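Local coordinates for protein hydroxyethylthiazole kinase (Pyrococcus horikoshii, PDB 3HPD) that probably phosphorylates the hydroxyl group of 4-methyl-5-beta-hydroxyethylthiazole with ATP and magnesium, a step toward thiamine diphosphate, at residues V90-G95 and T193-A198; G119-I124 and V162-A167. All coordinates share one frame; numbering follows the deposited sequence.

In the fold
Both contacts belong to the central sheet of the ribokinase-like fold, where strands 89-92 and 116-120 are neighbours, and their centres lie about 10 Å apart. Contact 1 sets the end of strand 89-92 against the first turns of helix 193-205; contact 2 pairs strands 116-120 and 161-165 where the former turns into a helix. They meet directly: Glu123 OE2 of contact 2 probably accepts a hydrogen bond from Gly95 N of contact 1, at 2.9 Å. Lys118, a predicted ATP-binding residue, directly precedes 119-124. A phosphate ion, probably from the crystallisation liquor, touches Gly194 and lies about 4 Å from the side chain of Asn120, so both contacts border what may be a phosphate-binding region.

Contact 1. Residues V90-G95 and T193-A198; sequences VLDPVG and TGCMVA. With PO4 (phosphate ion), chain B.
The N-terminal turns of helix 193-205, which follow the predicted substrate-binding Gly192 in a Gly-Thr-Gly-Cys sequence, pack over the end of central strand 89-92 and the turn after it, meeting Val90, Asp92 and Val94. The short axes run almost antiparallel, at 172° and 8.8 Å apart. Asp92 and Ala198 make the middle of the contact: the methyl CB of Ala198 lies 3.5 Å from Asp92 OD2 and 3.8 Å from Asp92 CB, and a side chain this small lets the helix settle close to the carboxylate. Asp92 CG stands anti to the backbone N (chi1 -169°), on the helix side, and from it OD2 comes to 3.5 Å from Cys195 CA. This buried charge is met by a salt bridge from OD2 to Lys118 on the adjacent strand. On one flank Val90 CG1 rests 3.6 Å from Ala198 O and 4.2 Å from Ala198 CB, an apolar branch suited to the covered interior. Beyond the strand, Pro93 centres an inverse gamma turn, and Val94 presents CG2 to Cys195 SG at 3.8 Å. Gly194 N gives a weak, bent hydrogen bond (3.0 Å, 126°) to O2 of a phosphate ion, probably from the crystallisation liquor. A CB here would clash with that oxygen, so glycine leaves room for an anion at the helix start. The positive end of the helix dipole probably adds to the attraction. A glycine-rich turn leading into a helix whose start meets an anion is consistent with the anion hole of ribokinase-like kinases.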
loop_
_atom_site.group_PDB
_atom_site.type_symbol
_atom_site.label_atom_id
_atom_site.label_comp_id
_atom_site.label_asym_id
_atom_site.label_seq_id
_atom_site.Cartn_x
_atom_site.Cartn_y
_atom_site.Cartn_z
ATOM N N VAL A 90 -4.815 6.593 -20.152
ATOM C CA VAL A 90 -4.763 7.761 -19.276
ATOM C C VAL A 90 -3.350 7.813 -18.701
ATOM O O VAL A 90 -2.873 6.829 -18.132
ATOM C CB VAL A 90 -5.749 7.654 -18.090
ATOM C CG1 VAL A 90 -5.611 8.884 -17.195
ATOM C CG2 VAL A 90 -7.179 7.525 -18.601
ATOM N N LEU A 91 -2.678 8.947 -18.856
ATOM C CA LEU A 91 -1.326 9.092 -18.330
ATOM C C LEU A 91 -1.253 10.142 -17.233
ATOM O O LEU A 91 -1.709 11.265 -17.413
ATOM C CB LEU A 91 -0.349 9.488 -19.445
ATOM C CG LEU A 91 1.050 9.903 -18.971
ATOM C CD1 LEU A 91 1.775 8.695 -18.366
ATOM C CD2 LEU A 91 1.845 10.471 -20.141
ATOM N N ASP A 92 -0.687 9.765 -16.091
ATOM C CA ASP A 92 -0.502 10.701 -14.991
ATOM C C ASP A 92 1.014 10.801 -14.859
ATOM O O ASP A 92 1.656 9.904 -14.305
ATOM C CB ASP A 92 -1.101 10.166 -13.691
ATOM C CG ASP A 92 -1.153 11.224 -12.610
ATOM O OD1 ASP A 92 -0.240 12.079 -12.580
ATOM O OD2 ASP A 92 -2.094 11.200 -11.788
ATOM N N PRO A 93 1.604 11.894 -15.371
ATOM C CA PRO A 93 3.045 12.169 -15.358
ATOM C C PRO A 93 3.576 12.628 -14.008
ATOM O O PRO A 93 4.216 13.679 -13.915
ATOM C CB PRO A 93 3.178 13.253 -16.418
ATOM C CG PRO A 93 1.961 14.091 -16.136
ATOM C CD PRO A 93 0.864 13.042 -15.930
ATOM N N VAL A 94 3.321 11.837 -12.972
ATOM C CA VAL A 94 3.757 12.182 -11.624
ATOM C C VAL A 94 5.232 12.560 -11.541
ATOM O O VAL A 94 6.112 11.750 -11.827
ATOM C CB VAL A 94 3.496 11.022 -10.637
ATOM C CG1 VAL A 94 3.912 11.429 -9.228
ATOM C CG2 VAL A 94 2.021 10.638 -10.665
ATOM N N GLY A 95 5.499 13.800 -11.153
ATOM C CA GLY A 95 6.876 14.231 -11.015
ATOM C C GLY A 95 7.555 14.755 -12.263
ATOM O O GLY A 95 8.740 15.084 -12.215
ATOM N N THR A 193 -3.820 11.659 -4.406
ATOM C CA THR A 193 -5.210 11.972 -4.719
ATOM C C THR A 193 -5.360 12.274 -6.209
ATOM O O THR A 193 -6.368 11.926 -6.824
ATOM C CB THR A 193 -5.729 13.150 -3.873
ATOM O OG1 THR A 193 -4.788 14.226 -3.911
ATOM C CG2 THR A 193 -5.939 12.702 -2.425
ATOM N N GLY A 194 -4.355 12.915 -6.796
ATOM C CA GLY A 194 -4.415 13.192 -8.219
ATOM C C GLY A 194 -4.353 11.866 -8.958
ATOM O O GLY A 194 -4.950 11.697 -10.024
ATOM N N CYS A 195 -3.629 10.913 -8.377
ATOM C CA CYS A 195 -3.487 9.590 -8.972
ATOM C C CYS A 195 -4.824 8.856 -8.898
ATOM O O CYS A 195 -5.146 8.050 -9.770
ATOM C CB CYS A 195 -2.394 8.797 -8.251
ATOM S SG CYS A 195 -0.745 9.573 -8.356
ATOM N N MET A 196 -5.597 9.135 -7.852
ATOM C CA MET A 196 -6.912 8.519 -7.716
ATOM C C MET A 196 -7.773 9.030 -8.864
ATOM O O MET A 196 -8.519 8.273 -9.481
ATOM C CB MET A 196 -7.568 8.908 -6.390
ATOM C CG MET A 196 -6.920 8.306 -5.156
ATOM S SD MET A 196 -7.761 8.882 -3.660
ATOM C CE MET A 196 -7.129 7.732 -2.454
ATOM N N VAL A 197 -7.665 10.325 -9.146
ATOM C CA VAL A 197 -8.438 10.929 -10.227
ATOM C C VAL A 197 -8.060 10.324 -11.579
ATOM O O VAL A 197 -8.922 10.096 -12.424
ATOM C CB VAL A 197 -8.239 12.462 -10.273
ATOM C CG1 VAL A 197 -8.934 13.042 -11.494
ATOM C CG2 VAL A 197 -8.804 13.091 -9.011
ATOM N N ALA A 198 -6.772 10.063 -11.782
ATOM C CA ALA A 198 -6.323 9.465 -13.039
ATOM C C ALA A 198 -6.923 8.070 -13.182
ATOM O O ALA A 198 -7.376 7.684 -14.262
ATOM C CB ALA A 198 -4.799 9.388 -13.075
HETATM P P PO4 B . -1.977 16.391 -7.138
HETATM O O1 PO4 B . -1.393 16.581 -8.476
HETATM O O2 PO4 B . -2.071 14.801 -6.834
HETATM O O3 PO4 B . -3.523 16.814 -7.175
HETATM O O4 PO4 B . -1.335 17.044 -5.968
#

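Contact 2. Residues G119-I124 and V162-A167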
loop_
_atom_site.group_PDB
_atom_site.type_symbol
_atom_site.label_atom_id
_atom_site.label_comp_id
_atom_site.label_asym_id
_atom_site.label_seq_id
_atom_site.Cartn_x
_atom_site.Cartn_y
_atom_site.Cartn_z
ATOM N N GLY A 119 -2.383 16.115 -14.996
ATOM C CA GLY A 119 -1.370 16.457 -14.021
ATOM C C GLY A 119 -1.554 17.837 -13.448
ATOM O O GLY A 119 -2.490 18.534 -13.838
ATOM N N ASN A 120 -0.683 18.245 -12.526
ATOM C CA ASN A 120 -0.807 19.584 -11.960
ATOM C C ASN A 120 -0.112 20.598 -12.865
ATOM O O ASN A 120 0.481 20.234 -13.880
ATOM C CB ASN A 120 -0.231 19.652 -10.537
ATOM C CG ASN A 120 1.243 19.314 -10.479
ATOM O OD1 ASN A 120 2.019 19.694 -11.353
ATOM N ND2 ASN A 120 1.641 18.607 -9.425
ATOM N N PHE A 121 -0.186 21.871 -12.495
ATOM C CA PHE A 121 0.410 22.927 -13.303
ATOM C C PHE A 121 1.893 22.721 -13.609
ATOM O O PHE A 121 2.311 22.829 -14.757
ATOM C CB PHE A 121 0.223 24.286 -12.627
ATOM C CG PHE A 121 0.525 25.447 -13.528
ATOM C CD1 PHE A 121 -0.469 26.003 -14.327
ATOM C CD2 PHE A 121 1.814 25.962 -13.608
ATOM C CE1 PHE A 121 -0.183 27.052 -15.196
ATOM C CE2 PHE A 121 2.112 27.011 -14.475
ATOM C CZ PHE A 121 1.111 27.556 -15.269
ATOM N N GLY A 122 2.683 22.427 -12.582
ATOM C CA GLY A 122 4.108 22.230 -12.784
ATOM C C GLY A 122 4.452 21.098 -13.735
ATOM O O GLY A 122 5.329 21.242 -14.592
ATOM N N GLU A 123 3.759 19.974 -13.593
ATOM C CA GLU A 123 4.009 18.809 -14.438
ATOM C C GLU A 123 3.657 19.057 -15.898
ATOM O O GLU A 123 4.455 18.770 -16.788
ATOM C CB GLU A 123 3.232 17.597 -13.906
ATOM C CG GLU A 123 3.577 17.253 -12.458
ATOM C CD GLU A 123 2.657 16.208 -11.848
ATOM O OE1 GLU A 123 1.466 16.155 -12.228
ATOM O OE2 GLU A 123 3.119 15.450 -10.963
ATOM N N ILE A 124 2.468 19.594 -16.153
ATOM C CA ILE A 124 2.062 19.850 -17.527
ATOM C C ILE A 124 2.873 20.978 -18.166
ATOM O O ILE A 124 3.202 20.916 -19.347
ATOM C CB ILE A 124 0.557 20.188 -17.619
ATOM C CG1 ILE A 124 -0.267 19.069 -16.973
ATOM C CG2 ILE A 124 0.152 20.357 -19.078
ATOM C CD1 ILE A 124 0.031 17.671 -17.518
ATOM N N VAL A 162 -6.390 17.151 -22.137
ATOM C CA VAL A 162 -5.499 17.435 -21.029
ATOM C C VAL A 162 -6.245 18.076 -19.880
ATOM O O VAL A 162 -7.175 18.859 -20.082
ATOM C CB VAL A 162 -4.354 18.390 -21.454
ATOM C CG1 VAL A 162 -3.514 18.780 -20.240
ATOM C CG2 VAL A 162 -3.490 17.724 -22.516
ATOM N N ALA A 163 -5.838 17.722 -18.670
ATOM C CA ALA A 163 -6.426 18.295 -17.479
ATOM C C ALA A 163 -5.283 18.816 -16.624
ATOM O O ALA A 163 -4.326 18.094 -16.345
ATOM C CB ALA A 163 -7.223 17.244 -16.704
ATOM N N VAL A 164 -5.369 20.089 -16.258
ATOM C CA VAL A 164 -4.384 20.704 -15.384
ATOM C C VAL A 164 -5.167 20.891 -14.090
ATOM O O VAL A 164 -6.071 21.724 -14.008
ATOM C CB VAL A 164 -3.905 22.074 -15.909
ATOM C CG1 VAL A 164 -2.981 22.719 -14.885
ATOM C CG2 VAL A 164 -3.169 21.897 -17.230
ATOM N N THR A 165 -4.838 20.086 -13.090
ATOM C CA THR A 165 -5.534 20.134 -11.815
ATOM C C THR A 165 -5.035 21.238 -10.885
ATOM O O THR A 165 -3.881 21.655 -10.960
ATOM C CB THR A 165 -5.427 18.775 -11.106
ATOM O OG1 THR A 165 -4.049 18.472 -10.856
ATOM C CG2 THR A 165 -6.013 17.679 -11.983
ATOM N N GLY A 166 -5.925 21.707 -10.015
ATOM C CA GLY A 166 -5.586 22.756 -9.069
ATOM C C GLY A 166 -6.825 23.153 -8.285
ATOM O O GLY A 166 -7.822 22.429 -8.311
ATOM N N ALA A 167 -6.769 24.285 -7.583
ATOM C CA ALA A 167 -7.917 24.756 -6.813
ATOM C C ALA A 167 -9.104 24.687 -7.769
ATOM O O ALA A 167 -10.192 24.240 -7.410
ATOM C CB ALA A 167 -7.686 26.189 -6.343
HETATM O O HOH W 1 -1.691 22.773 -10.074
#
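Parallel strand pairing joins 119-124 to 162-167 in the central sheet, at the point where strand 116-120 gives way to helix 121-131. Gly119 bonds to the residues before and after Val164: its N donates to Ala163 O (3.1 Å), and its O accepts from Thr165 N (2.9 Å). A CB at Gly119 would crowd Glu123 OE1, the oxygen that receives Asn120 N, so glycine fits here. Asn120 and Glu123 form a capping box. Asn120 CG lies between the backbone N and the carbonyl carbon (chi1 61°), from where OD1 accepts from Glu123 N at 2.9 Å, nearly in line with the side-chain carbonyl; Asn120 N reaches Glu123 OE1 at 3.0 Å from outside the carboxylate plane. Apolar branches fill the angle between helix and strand. Val164 CG1 approaches Phe121 CA at 3.7 Å and meets the ring obliquely at CD1, while Val164 CG2 touches Ile124 CG1 (4.1 Å). The side chains of Ile124 and Val162 run past each other in opposite directions, touching at CG2 and CG1. A water accepts from Phe121 N and donates to Thr165 O (2.6 Å). Backbone bonds, capping box and water together hold the chain beside Thr165, a predicted ATP-binding residue, consistent with an ordered edge to the nucleotide site.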